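Local coordinates for protein cytochrome c552 (Thermochromatium tepidum, PDB 5ZE8) that binds five heme c groups and, as a low-potential multiheme cytochrome of a purple sulfur photosynthetic bacterium, probably passes electrons along them, at residues Asp69-Leu74 with Thr416-Glu421; Lys134-Ile139 with Lys151-Ser156; Asn193-Glu198 with Pro208-Glu213; Asp288-Ala293 with Gln301-Asn306. All blocks are in the same frame, centred on the assembly; numbering follows the deposited sequence.

Interaction 1 (Asp69-Leu74 with Thr416-Glu421); sequences DPIHGL and TQLPAE. With HEC (heme c), chain C.
Pro70 and Leu418 bring the two backbones nearest, their CA atoms 7.0 Å apart, where the first turn of helix 70-79 faces the loop that leads into helix 420-423. The helix start is a classic N-cap: Asp69 OD1 accepts from Ile71 N at 3.0 Å, the donor standing 49° out of the carboxylate plane, and more weakly from His72 N. Between the segments the contact is apolar, and Leu418 carries most of it. Its CD2 methyl rests against the carbonyl oxygen Pro70 O and approaches CB of the same proline and CG1 of Ile71. Leu74 meets it at about a right angle, and its CD1 lies 3.9 Å from Leu418 CD2; with CG anti to the backbone N (chi1 -170°), the Leu74 side chain reaches out from the helix to the loop. Pro70 CG and Pro419 CD add a looser ring-to-ring contact at 4.3 Å, and Leu422 of the following helix covers Pro70 and Ile71. The capping turn also lines the pockets of two hemes. At one of them Ile71 CG2 packs 3.7 Å from the propionate carbon CGA, and the His72 ring presents its edge to the porphyrin while stacking on His103. Asp69 OD2 lies only 2.6 Å from O1A of this heme, a separation at which one of the two acid groups probably holds a proton.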
# COMPACT_ATOMS: atom_id res chain seq x y z
N ASP A 69 -4.76 10.72 -7.16
CA ASP A 69 -3.42 10.45 -6.66
C ASP A 69 -2.47 10.92 -7.78
O ASP A 69 -2.41 10.29 -8.85
CB ASP A 69 -3.23 8.94 -6.47
CG ASP A 69 -1.83 8.59 -6.10
OD1 ASP A 69 -0.99 9.45 -6.03
OD2 ASP A 69 -1.54 7.39 -5.95
N PRO A 70 -1.74 12.00 -7.55
CA PRO A 70 -0.90 12.49 -8.64
C PRO A 70 0.28 11.59 -9.01
O PRO A 70 0.75 11.61 -10.14
CB PRO A 70 -0.39 13.83 -8.08
CG PRO A 70 -0.38 13.61 -6.66
CD PRO A 70 -1.50 12.72 -6.30
N ILE A 71 0.73 10.69 -8.12
CA ILE A 71 1.76 9.72 -8.46
C ILE A 71 1.21 8.68 -9.40
O ILE A 71 1.68 8.47 -10.50
CB ILE A 71 2.36 9.08 -7.17
CG1 ILE A 71 3.15 10.13 -6.37
CG2 ILE A 71 3.25 7.94 -7.54
CD1 ILE A 71 3.71 9.58 -5.03
N HIS A 72 0.14 8.01 -8.97
CA HIS A 72 -0.51 7.08 -9.87
C HIS A 72 -0.95 7.79 -11.15
O HIS A 72 -0.86 7.21 -12.24
CB HIS A 72 -1.77 6.44 -9.21
CG HIS A 72 -2.61 5.64 -10.16
ND1 HIS A 72 -2.16 4.50 -10.78
CD2 HIS A 72 -3.90 5.78 -10.54
CE1 HIS A 72 -3.14 3.99 -11.51
NE2 HIS A 72 -4.19 4.76 -11.42
N GLY A 73 -1.42 9.00 -11.05
CA GLY A 73 -1.89 9.71 -12.26
C GLY A 73 -0.85 9.95 -13.29
O GLY A 73 -1.14 9.91 -14.51
N LEU A 74 0.37 10.24 -12.84
CA LEU A 74 1.50 10.52 -13.75
C LEU A 74 1.76 9.20 -14.53
O LEU A 74 1.92 9.17 -15.77
CB LEU A 74 2.74 10.94 -12.93
CG LEU A 74 3.95 11.51 -13.70
CD1 LEU A 74 4.99 11.97 -12.68
CD2 LEU A 74 4.61 10.62 -14.74
N THR A 416 9.88 16.40 -11.06
CA THR A 416 10.02 17.34 -10.03
C THR A 416 8.82 18.22 -9.84
O THR A 416 8.80 19.00 -8.87
CB THR A 416 11.24 18.28 -10.36
OG1 THR A 416 11.03 18.78 -11.68
CG2 THR A 416 12.52 17.48 -10.28
N GLN A 417 7.81 18.06 -10.70
CA GLN A 417 6.52 18.73 -10.52
C GLN A 417 5.57 18.02 -9.58
O GLN A 417 4.67 18.67 -9.02
CB GLN A 417 5.78 19.02 -11.86
CG GLN A 417 4.52 18.16 -12.27
CD GLN A 417 3.39 18.94 -13.03
OE1 GLN A 417 3.60 20.04 -13.56
NE2 GLN A 417 2.19 18.31 -13.14
N LEU A 418 5.87 16.76 -9.28
CA LEU A 418 5.12 16.12 -8.18
C LEU A 418 5.24 16.93 -6.86
O LEU A 418 6.27 17.52 -6.56
CB LEU A 418 5.53 14.65 -7.98
CG LEU A 418 5.29 13.70 -9.17
CD1 LEU A 418 6.09 12.40 -8.97
CD2 LEU A 418 3.80 13.37 -9.27
N PRO A 419 4.16 17.02 -6.10
CA PRO A 419 4.18 17.71 -4.85
C PRO A 419 5.38 17.30 -3.96
O PRO A 419 5.62 16.09 -3.71
CB PRO A 419 2.91 17.23 -4.18
CG PRO A 419 1.98 16.94 -5.28
CD PRO A 419 2.84 16.39 -6.38
N ALA A 420 6.09 18.28 -3.47
CA ALA A 420 7.36 18.02 -2.75
C ALA A 420 7.13 17.27 -1.44
O ALA A 420 8.03 16.55 -0.96
CB ALA A 420 8.12 19.31 -2.53
N GLU A 421 5.92 17.40 -0.91
CA GLU A 421 5.46 16.68 0.28
C GLU A 421 5.39 15.20 0.01
O GLU A 421 5.55 14.41 0.95
CB GLU A 421 4.04 17.11 0.69
CG GLU A 421 3.77 18.62 0.82
CD GLU A 421 2.46 19.05 0.14
OE1 GLU A 421 2.40 19.10 -1.12
OE2 GLU A 421 1.49 19.37 0.87
FE HEC C . -1.08 0.33 -9.06
CHA HEC C . 0.20 1.79 -6.22
CHB HEC C . 0.39 2.76 -10.93
CHC HEC C . -2.02 -1.24 -11.87
CHD HEC C . -2.54 -2.10 -7.22
NA HEC C . 0.06 1.90 -8.73
C1A HEC C . 0.48 2.38 -7.45
C2A HEC C . 1.43 3.45 -7.59
C3A HEC C . 1.51 3.70 -8.89
C4A HEC C . 0.69 2.76 -9.58
CMA HEC C . 2.37 4.72 -9.58
CAA HEC C . 2.04 4.24 -6.50
CBA HEC C . 1.00 5.29 -6.03
CGA HEC C . 1.36 6.18 -4.89
O1A HEC C . 0.62 7.15 -4.49
O2A HEC C . 2.44 6.02 -4.24
NB HEC C . -0.91 0.78 -11.04
C1B HEC C . -0.34 1.83 -11.60
C2B HEC C . -0.58 1.80 -13.00
C3B HEC C . -1.21 0.66 -13.36
C4B HEC C . -1.40 -0.03 -12.05
CMB HEC C . -0.11 2.88 -13.92
CAB HEC C . -1.62 0.11 -14.66
CBB HEC C . -0.67 0.18 -15.70
NC HEC C . -2.06 -1.34 -9.46
C1C HEC C . -2.34 -1.93 -10.72
C2C HEC C . -3.01 -3.17 -10.61
C3C HEC C . -3.22 -3.39 -9.26
C4C HEC C . -2.63 -2.23 -8.59
CMC HEC C . -3.49 -4.00 -11.74
CAC HEC C . -3.89 -4.52 -8.60
CBC HEC C . -3.38 -5.81 -8.94
ND HEC C . -1.21 -0.03 -7.15
C1D HEC C . -1.87 -1.04 -6.53
C2D HEC C . -1.71 -1.01 -5.10
C3D HEC C . -0.91 0.02 -4.83
C4D HEC C . -0.59 0.64 -6.12
CMD HEC C . -2.28 -2.01 -4.15
CAD HEC C . -0.45 0.50 -3.44
CBD HEC C . 0.88 -0.15 -3.23
CGD HEC C . 1.56 0.26 -1.93
O1D HEC C . 1.00 0.85 -1.05
O2D HEC C . 2.81 0.01 -1.78

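Interaction 2 (Lys134-Ile139 with Lys151-Ser156); sequences KTYNGI and KAYDLS
Asp154 O is gripped by two backbone donors of the facing strand, Lys134 N at 2.9 Å and Thr135 N at 3.2 Å, the first in its carbonyl plane and the second tilted from it. Asp154 N in turn donates to Thr135 O at 2.9 Å, and beyond the strand end Asn137 N donates to Ala152 O. Lys134 and Thr135 thus stand opposite the single Asp154, a classic beta bulge in the two-stranded antiparallel sheet of 133-136 and 153-155. The Asp154 carboxylate is well supplied: Asn137 ND2 reaches OD1 at 3.0 Å from 72° out of the carboxylate plane, while OD2 accepts from two waters, one shared with Thr135 OG1 and the other with Asn137 OD1. A third water accepts from Asn137 ND2 and donates to Lys151 O. Lys134, extended beyond CG, ends at a water that also meets Ser156 OG, whose hydroxyl is bonded to Arg158 N. On the other sheet face, Tyr136, its CG anti to the backbone N (chi1 -177°), swings its ring across Tyr153, with CD1 over one face and 3.6 Å from Tyr153 CE1, the planes at 42°. The Tyr153 hydroxyl is hydrogen-bonded to Asp223 O and Gly227 N.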
# COMPACT_ATOMS: atom_id res chain seq x y z
N LYS A 134 -17.51 -10.92 -3.21
CA LYS A 134 -18.18 -12.06 -2.58
C LYS A 134 -17.30 -13.28 -2.33
O LYS A 134 -17.22 -13.75 -1.21
CB LYS A 134 -19.43 -12.44 -3.31
CG LYS A 134 -20.22 -13.50 -2.59
CD LYS A 134 -21.48 -13.80 -3.35
CE LYS A 134 -22.26 -14.87 -2.64
NZ LYS A 134 -23.43 -15.16 -3.51
N THR A 135 -16.60 -13.73 -3.37
CA THR A 135 -15.80 -14.97 -3.23
C THR A 135 -14.47 -14.75 -3.94
O THR A 135 -14.46 -14.44 -5.13
CB THR A 135 -16.53 -16.13 -3.88
OG1 THR A 135 -17.87 -16.25 -3.34
CG2 THR A 135 -15.77 -17.43 -3.72
N TYR A 136 -13.41 -14.92 -3.21
CA TYR A 136 -12.09 -14.78 -3.78
C TYR A 136 -11.62 -16.05 -4.50
O TYR A 136 -11.53 -17.11 -3.89
CB TYR A 136 -11.10 -14.45 -2.73
CG TYR A 136 -9.66 -14.20 -3.21
CD1 TYR A 136 -9.38 -13.38 -4.23
CD2 TYR A 136 -8.59 -14.87 -2.61
CE1 TYR A 136 -8.09 -13.16 -4.66
CE2 TYR A 136 -7.28 -14.66 -3.04
CZ TYR A 136 -7.04 -13.78 -4.09
OH TYR A 136 -5.74 -13.63 -4.54
N ASN A 137 -11.38 -15.90 -5.79
CA ASN A 137 -10.99 -17.05 -6.71
C ASN A 137 -9.49 -17.23 -6.88
O ASN A 137 -9.09 -18.20 -7.51
CB ASN A 137 -11.67 -16.93 -8.03
CG ASN A 137 -13.17 -16.99 -7.87
OD1 ASN A 137 -13.67 -17.86 -7.14
ND2 ASN A 137 -13.88 -16.08 -8.50
N GLY A 138 -8.69 -16.32 -6.37
CA GLY A 138 -7.28 -16.23 -6.59
C GLY A 138 -6.95 -15.46 -7.83
O GLY A 138 -7.76 -15.26 -8.75
N ILE A 139 -5.73 -14.95 -7.87
CA ILE A 139 -5.30 -14.19 -9.00
C ILE A 139 -4.91 -14.99 -10.24
O ILE A 139 -4.81 -14.41 -11.32
CB ILE A 139 -4.23 -13.12 -8.63
CG1 ILE A 139 -3.02 -13.74 -8.04
CG2 ILE A 139 -4.86 -12.07 -7.65
CD1 ILE A 139 -1.81 -12.85 -8.03
N LYS A 151 -11.38 -8.71 -10.91
CA LYS A 151 -11.46 -9.88 -11.74
C LYS A 151 -11.05 -11.17 -11.01
O LYS A 151 -11.39 -12.28 -11.47
CB LYS A 151 -10.63 -9.70 -12.97
CG LYS A 151 -11.02 -8.53 -13.86
CD LYS A 151 -12.49 -8.56 -14.27
CE LYS A 151 -12.80 -7.34 -15.13
NZ LYS A 151 -14.18 -7.54 -15.71
N ALA A 152 -10.45 -11.04 -9.81
CA ALA A 152 -10.09 -12.16 -8.97
C ALA A 152 -11.24 -12.63 -8.09
O ALA A 152 -11.07 -13.58 -7.31
CB ALA A 152 -8.88 -11.86 -8.12
N TYR A 153 -12.42 -11.99 -8.19
CA TYR A 153 -13.54 -12.31 -7.36
C TYR A 153 -14.83 -12.60 -8.13
O TYR A 153 -15.07 -12.03 -9.18
CB TYR A 153 -13.90 -11.05 -6.48
CG TYR A 153 -12.78 -10.70 -5.51
CD1 TYR A 153 -12.77 -11.22 -4.22
CD2 TYR A 153 -11.80 -9.81 -5.83
CE1 TYR A 153 -11.78 -10.90 -3.29
CE2 TYR A 153 -10.78 -9.50 -4.95
CZ TYR A 153 -10.76 -10.06 -3.70
OH TYR A 153 -9.74 -9.75 -2.80
N ASP A 154 -15.73 -13.37 -7.51
CA ASP A 154 -17.12 -13.33 -7.87
C ASP A 154 -17.67 -12.12 -7.11
O ASP A 154 -17.39 -11.96 -5.90
CB ASP A 154 -17.90 -14.54 -7.37
CG ASP A 154 -17.46 -15.86 -7.98
OD1 ASP A 154 -16.85 -15.86 -9.07
OD2 ASP A 154 -17.85 -16.90 -7.37
N LEU A 155 -18.46 -11.34 -7.84
CA LEU A 155 -19.05 -10.13 -7.25
C LEU A 155 -20.51 -10.36 -6.89
O LEU A 155 -21.16 -11.21 -7.54
CB LEU A 155 -18.91 -8.98 -8.23
CG LEU A 155 -17.50 -8.75 -8.73
CD1 LEU A 155 -17.50 -7.68 -9.80
CD2 LEU A 155 -16.46 -8.42 -7.65
N SER A 156 -21.07 -9.57 -5.97
CA SER A 156 -22.45 -9.74 -5.54
C SER A 156 -23.21 -8.45 -5.90
O SER A 156 -22.58 -7.34 -6.00
CB SER A 156 -22.50 -9.94 -4.04
OG SER A 156 -23.87 -10.17 -3.66
O HOH W 1 -24.79 -12.70 -3.69
O HOH W 2 -19.61 -16.89 -5.43
O HOH W 3 -12.60 -14.66 -10.70
O HOH W 4 -16.11 -18.91 -7.26

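Interaction 3 (Asn193-Glu198 with Pro208-Glu213); sequences NPHLGE and PALTME. With HEC (heme c), chain B; SO4 (sulfate ion), chain G.
His195 and Leu210 are joined by a nearly straight hydrogen bond, His195 ND1 to Leu210 O at 2.8 Å, with an angle of 169° at the hydrogen. The carbonyl oxygen lies in the plane of the imidazole, which fixes the rotation of the ring and probably makes it a stronger electron donor to the metal. A second bond, from Leu210 N to Pro194 O at 2.9 Å, ties the backbones together, its donor well above the carbonyl plane. Asn193 OD1 accepts from His195 N at 2.9 Å, an Asx turn that leads into the iron-binding histidine. An alanine at Asn193 would probably leave His195 N without this acceptor and the turn less firmly held. Asn193 ND2 donates to O2 of a sulfate ion, probably taken from the crystallisation liquor, at 3.1 Å. Waters bridge further: one accepts from Gly197 N and donates to Pro194 O, another accepts from Met212 N and donates to His195 O. The other nitrogen of the His195 ring, NE2, binds the heme iron at 2.1 Å, and His49 supplies the sixth ligand: this is the bis-histidine coordination common in multiheme cytochromes c. Apolar contacts clamp the imidazole on both faces. Met212 CE makes a CH-pi contact 3.5 Å from the centroid of the His195 ring, its chain bent at chi3 (-85°) to set the methyl in the angle between the imidazole face and the porphyrin, touching both, while Pro194 CG covers the opposite face and Pro194 CD packs 3.3 Å from heme C4C. Leu210 CD1 lies beside heme CHC.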
# COMPACT_ATOMS: atom_id res chain seq x y z
N ASN A 193 -32.33 1.05 9.63
CA ASN A 193 -31.47 -0.05 9.08
C ASN A 193 -32.01 -0.44 7.74
O ASN A 193 -33.01 -1.16 7.65
CB ASN A 193 -31.43 -1.22 10.06
CG ASN A 193 -30.41 -2.29 9.62
OD1 ASN A 193 -30.00 -2.30 8.47
ND2 ASN A 193 -29.95 -3.07 10.54
N PRO A 194 -31.33 -0.01 6.63
CA PRO A 194 -31.75 -0.32 5.30
C PRO A 194 -31.27 -1.70 4.78
O PRO A 194 -31.52 -2.01 3.64
CB PRO A 194 -31.02 0.74 4.50
CG PRO A 194 -29.69 0.89 5.22
CD PRO A 194 -30.02 0.73 6.66
N HIS A 195 -30.60 -2.45 5.65
CA HIS A 195 -30.00 -3.73 5.33
C HIS A 195 -30.89 -4.94 5.72
O HIS A 195 -30.40 -6.07 5.65
CB HIS A 195 -28.68 -3.87 6.03
CG HIS A 195 -27.74 -2.73 5.84
ND1 HIS A 195 -27.35 -2.33 4.58
CD2 HIS A 195 -27.05 -1.97 6.73
CE1 HIS A 195 -26.51 -1.31 4.73
NE2 HIS A 195 -26.29 -1.10 6.01
N LEU A 196 -32.19 -4.72 5.96
CA LEU A 196 -33.11 -5.79 6.49
C LEU A 196 -34.20 -6.15 5.52
O LEU A 196 -35.30 -6.64 5.92
CB LEU A 196 -33.75 -5.36 7.78
CG LEU A 196 -32.79 -5.01 8.90
CD1 LEU A 196 -33.48 -4.53 10.18
CD2 LEU A 196 -31.87 -6.19 9.15
N GLY A 197 -33.98 -5.85 4.27
CA GLY A 197 -34.88 -6.22 3.21
C GLY A 197 -35.84 -5.16 2.71
O GLY A 197 -36.58 -5.45 1.81
N GLU A 198 -35.81 -3.93 3.25
CA GLU A 198 -36.67 -2.84 2.72
C GLU A 198 -36.05 -1.45 2.82
O GLU A 198 -35.12 -1.28 3.63
CB GLU A 198 -38.00 -2.84 3.44
CG GLU A 198 -37.93 -2.74 4.95
CD GLU A 198 -39.15 -3.40 5.62
OE1 GLU A 198 -39.00 -3.94 6.74
OE2 GLU A 198 -40.25 -3.41 5.03
N PRO A 208 -32.88 3.82 -0.10
CA PRO A 208 -33.32 2.56 -0.72
C PRO A 208 -32.87 1.32 0.11
O PRO A 208 -31.90 1.41 0.93
CB PRO A 208 -32.63 2.63 -2.04
CG PRO A 208 -31.33 3.36 -1.78
CD PRO A 208 -31.73 4.41 -0.78
N ALA A 209 -33.52 0.17 -0.12
CA ALA A 209 -33.04 -1.06 0.44
C ALA A 209 -31.57 -1.30 -0.07
O ALA A 209 -31.23 -1.15 -1.26
CB ALA A 209 -33.94 -2.22 0.05
N LEU A 210 -30.72 -1.63 0.89
CA LEU A 210 -29.28 -1.91 0.71
C LEU A 210 -29.02 -3.31 1.23
O LEU A 210 -28.48 -3.49 2.29
CB LEU A 210 -28.44 -0.82 1.47
CG LEU A 210 -28.61 0.57 0.86
CD1 LEU A 210 -27.82 1.49 1.77
CD2 LEU A 210 -28.05 0.66 -0.59
N THR A 211 -29.49 -4.30 0.49
CA THR A 211 -29.60 -5.62 0.93
C THR A 211 -28.23 -6.19 1.14
O THR A 211 -27.30 -5.86 0.37
CB THR A 211 -30.32 -6.38 -0.18
OG1 THR A 211 -31.63 -5.76 -0.30
CG2 THR A 211 -30.49 -7.86 0.11
N MET A 212 -28.15 -7.02 2.17
CA MET A 212 -26.86 -7.42 2.78
C MET A 212 -26.84 -8.90 3.08
O MET A 212 -27.89 -9.47 3.36
CB MET A 212 -26.68 -6.69 4.06
CG MET A 212 -25.33 -6.87 4.74
SD MET A 212 -25.13 -5.84 6.21
CE MET A 212 -24.57 -4.37 5.37
N GLU A 213 -25.67 -9.52 3.02
CA GLU A 213 -25.47 -10.94 3.33
C GLU A 213 -24.29 -11.08 4.23
O GLU A 213 -23.29 -10.33 4.10
CB GLU A 213 -25.08 -11.67 2.05
CG GLU A 213 -26.20 -11.69 1.08
CD GLU A 213 -25.86 -12.52 -0.13
OE1 GLU A 213 -24.75 -12.51 -0.75
OE2 GLU A 213 -26.80 -13.25 -0.51
FE HEC B . -24.94 0.25 6.87
CHA HEC B . -24.25 -1.93 9.44
CHB HEC B . -22.35 -1.05 5.05
CHC HEC B . -25.54 2.48 4.34
CHD HEC B . -27.45 1.68 8.69
NA HEC B . -23.61 -1.24 7.14
C1A HEC B . -23.51 -2.03 8.28
C2A HEC B . -22.47 -2.98 8.13
C3A HEC B . -21.89 -2.73 6.90
C4A HEC B . -22.62 -1.66 6.27
CMA HEC B . -20.75 -3.49 6.24
CAA HEC B . -22.01 -3.97 9.17
CBA HEC B . -22.93 -5.17 9.40
CGA HEC B . -22.11 -6.11 10.28
O1A HEC B . -22.05 -5.91 11.49
O2A HEC B . -21.60 -7.15 9.83
NB HEC B . -24.10 0.62 5.03
C1B HEC B . -23.03 -0.03 4.50
C2B HEC B . -22.73 0.56 3.25
C3B HEC B . -23.57 1.58 3.00
C4B HEC B . -24.48 1.57 4.18
CMB HEC B . -21.50 0.05 2.44
CAB HEC B . -23.75 2.37 1.73
CBB HEC B . -23.87 1.65 0.49
NC HEC B . -26.28 1.78 6.58
C1C HEC B . -26.35 2.56 5.44
C2C HEC B . -27.30 3.60 5.64
C3C HEC B . -27.84 3.43 6.92
C4C HEC B . -27.22 2.27 7.47
CMC HEC B . -27.50 4.73 4.66
CAC HEC B . -28.86 4.25 7.67
CBC HEC B . -29.97 4.75 7.03
ND HEC B . -25.65 -0.06 8.64
C1D HEC B . -26.70 0.64 9.21
C2D HEC B . -26.95 0.15 10.55
C3D HEC B . -26.08 -0.85 10.78
C4D HEC B . -25.26 -0.97 9.54
CMD HEC B . -28.00 0.66 11.54
CAD HEC B . -25.90 -1.62 12.06
CBD HEC B . -24.80 -1.02 12.94
CGD HEC B . -24.58 0.45 13.08
O1D HEC B . -25.38 1.12 13.81
O2D HEC B . -23.58 0.98 12.49
S SO4 G . -30.18 -2.46 14.57
O1 SO4 G . -30.93 -3.25 15.63
O2 SO4 G . -31.03 -2.51 13.34
O3 SO4 G . -29.88 -1.02 14.95
O4 SO4 G . -28.94 -3.24 14.36
O HOH W 5 -32.27 -4.51 2.63
O HOH W 6 -30.70 -7.61 3.22

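Interaction 4 (Asp288-Ala293 with Gln301-Asn306); sequences DLTTKA and QVWIRN
Thr290 turns its hydroxyl between two side chains of the neighbouring strand, accepting from one and donating to the other. Trp303 presents the N-H edge of its indole, NE1 lying 3.1 Å from Thr290 OG1 with the oxygen in the ring plane. Gln301, bent at chi2 (90°), folds across the threonine at about a right angle, and its OE1 accepts a hydrogen bond from the hydroxyl, 2.9 Å from Thr290 OG1. The threonine oxygen sits between its own backbone N and carbonyl carbon (chi1 58°), a position from which it meets both partners. A valine in place of Thr290 would probably leave Trp303 NE1 without its acceptor and the Gln301 amide freer to turn. Lys292 CG lies 3.9 Å from Gln301 OE1, beyond the oxygen end of the amide. On the reverse face Leu289 crosses Val302, with Leu289 CD1 4.0 Å from Val302 CG2, and Leu323 and Leu325 of strand 320-328 pack beneath them. Backbone bonds run in both directions at Asp288-Trp303 and at Thr290-Gln301, with Leu289-Val302 as the non-hydrogen-bonded pair between. The strands, 156° apart in direction, form an antiparallel beta hairpin whose second strand, 297-306, is central in a three-stranded sheet, with 383-391 on its other side.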
# COMPACT_ATOMS: atom_id res chain seq x y z
N ASP A 288 17.50 0.79 16.27
CA ASP A 288 18.42 1.13 17.39
C ASP A 288 19.87 1.15 16.95
O ASP A 288 20.25 0.48 16.02
CB ASP A 288 18.22 0.14 18.54
CG ASP A 288 18.66 0.68 19.89
OD1 ASP A 288 18.72 1.93 20.12
OD2 ASP A 288 18.89 -0.23 20.71
N LEU A 289 20.65 2.01 17.62
CA LEU A 289 22.08 2.20 17.35
C LEU A 289 22.82 1.95 18.66
O LEU A 289 22.39 2.48 19.67
CB LEU A 289 22.34 3.63 16.97
CG LEU A 289 23.79 4.14 16.95
CD1 LEU A 289 24.49 3.39 15.84
CD2 LEU A 289 23.75 5.59 16.61
N THR A 290 23.78 1.06 18.58
CA THR A 290 24.72 0.73 19.68
C THR A 290 26.13 1.06 19.25
O THR A 290 26.46 0.96 18.09
CB THR A 290 24.66 -0.76 20.15
OG1 THR A 290 24.94 -1.73 19.10
CG2 THR A 290 23.41 -0.97 20.74
N THR A 291 26.98 1.50 20.19
CA THR A 291 28.41 1.67 19.82
C THR A 291 29.26 1.05 20.91
O THR A 291 28.84 1.04 22.05
CB THR A 291 28.81 3.16 19.62
OG1 THR A 291 28.77 3.85 20.87
CG2 THR A 291 27.86 3.87 18.68
N LYS A 292 30.40 0.52 20.50
CA LYS A 292 31.43 0.02 21.43
C LYS A 292 32.74 0.66 20.97
O LYS A 292 32.92 0.93 19.78
CB LYS A 292 31.58 -1.52 21.36
CG LYS A 292 30.30 -2.35 21.32
CD LYS A 292 30.19 -3.44 22.44
CE LYS A 292 29.33 -4.67 22.04
NZ LYS A 292 28.54 -5.41 23.12
N ALA A 293 33.70 0.87 21.87
CA ALA A 293 35.07 1.19 21.40
C ALA A 293 35.73 0.00 20.70
O ALA A 293 35.47 -1.16 21.00
CB ALA A 293 35.93 1.67 22.55
N GLN A 301 26.78 -0.32 15.60
CA GLN A 301 25.88 -1.38 15.13
C GLN A 301 24.52 -0.78 15.00
O GLN A 301 24.00 -0.22 15.98
CB GLN A 301 25.85 -2.52 16.12
CG GLN A 301 27.16 -3.29 16.24
CD GLN A 301 28.09 -2.72 17.29
OE1 GLN A 301 27.67 -2.52 18.44
NE2 GLN A 301 29.35 -2.47 16.93
N VAL A 302 23.93 -0.89 13.80
CA VAL A 302 22.60 -0.39 13.52
C VAL A 302 21.74 -1.66 13.42
O VAL A 302 22.04 -2.56 12.69
CB VAL A 302 22.53 0.47 12.24
CG1 VAL A 302 21.09 0.82 11.93
CG2 VAL A 302 23.31 1.73 12.44
N TRP A 303 20.70 -1.73 14.26
CA TRP A 303 19.74 -2.84 14.26
C TRP A 303 18.39 -2.35 13.76
O TRP A 303 17.84 -1.32 14.27
CB TRP A 303 19.61 -3.41 15.68
CG TRP A 303 20.96 -3.72 16.33
CD1 TRP A 303 21.78 -2.84 17.03
CD2 TRP A 303 21.65 -4.97 16.33
NE1 TRP A 303 22.94 -3.48 17.45
CE2 TRP A 303 22.88 -4.79 17.04
CE3 TRP A 303 21.35 -6.23 15.79
CZ2 TRP A 303 23.80 -5.82 17.22
CZ3 TRP A 303 22.28 -7.26 15.98
CH2 TRP A 303 23.49 -7.04 16.69
N ILE A 304 17.87 -3.05 12.76
CA ILE A 304 16.56 -2.64 12.19
C ILE A 304 15.69 -3.91 12.17
O ILE A 304 15.95 -4.78 11.36
CB ILE A 304 16.67 -2.05 10.79
CG1 ILE A 304 17.82 -1.03 10.74
CG2 ILE A 304 15.35 -1.39 10.45
CD1 ILE A 304 18.01 -0.39 9.39
N ARG A 305 14.66 -3.96 13.02
CA ARG A 305 13.71 -5.08 12.99
C ARG A 305 12.42 -4.67 12.25
O ARG A 305 11.77 -3.67 12.60
CB ARG A 305 13.33 -5.48 14.40
CG ARG A 305 12.16 -6.47 14.46
CD ARG A 305 11.92 -6.99 15.92
NE ARG A 305 10.75 -7.85 15.99
CZ ARG A 305 9.98 -8.07 17.07
NH1 ARG A 305 10.32 -7.59 18.27
NH2 ARG A 305 8.86 -8.77 16.95
N ASN A 306 12.10 -5.44 11.21
CA ASN A 306 10.82 -5.31 10.50
C ASN A 306 9.76 -5.99 11.37
O ASN A 306 9.80 -7.19 11.60
CB ASN A 306 10.94 -6.01 9.17
CG ASN A 306 9.68 -5.96 8.37
OD1 ASN A 306 8.77 -5.24 8.71
ND2 ASN A 306 9.60 -6.79 7.32

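How the interactions relate
From the N terminus, residues 69-74 open interaction 1, which closes only at 416-421, so its long loop encloses the other three contacts. Those follow in series: interaction 2 closes a short loop between 134-139 and 151-156, interaction 3 another between 193-198 and 208-213, and interaction 4 the hairpin of 288-293 and 301-306; none cross. Interactions 2 and 3 touch, with Ser156 OG 3.8 Å from Glu213 OE1, and lie on the same side of the chain's centre. Interaction 4 lies on the opposite side of it, its centre about 55 Å from that of interaction 3. Interaction 1 ties the heme-binding N-terminal region to the loop and helix preceding the final strand, 426-434.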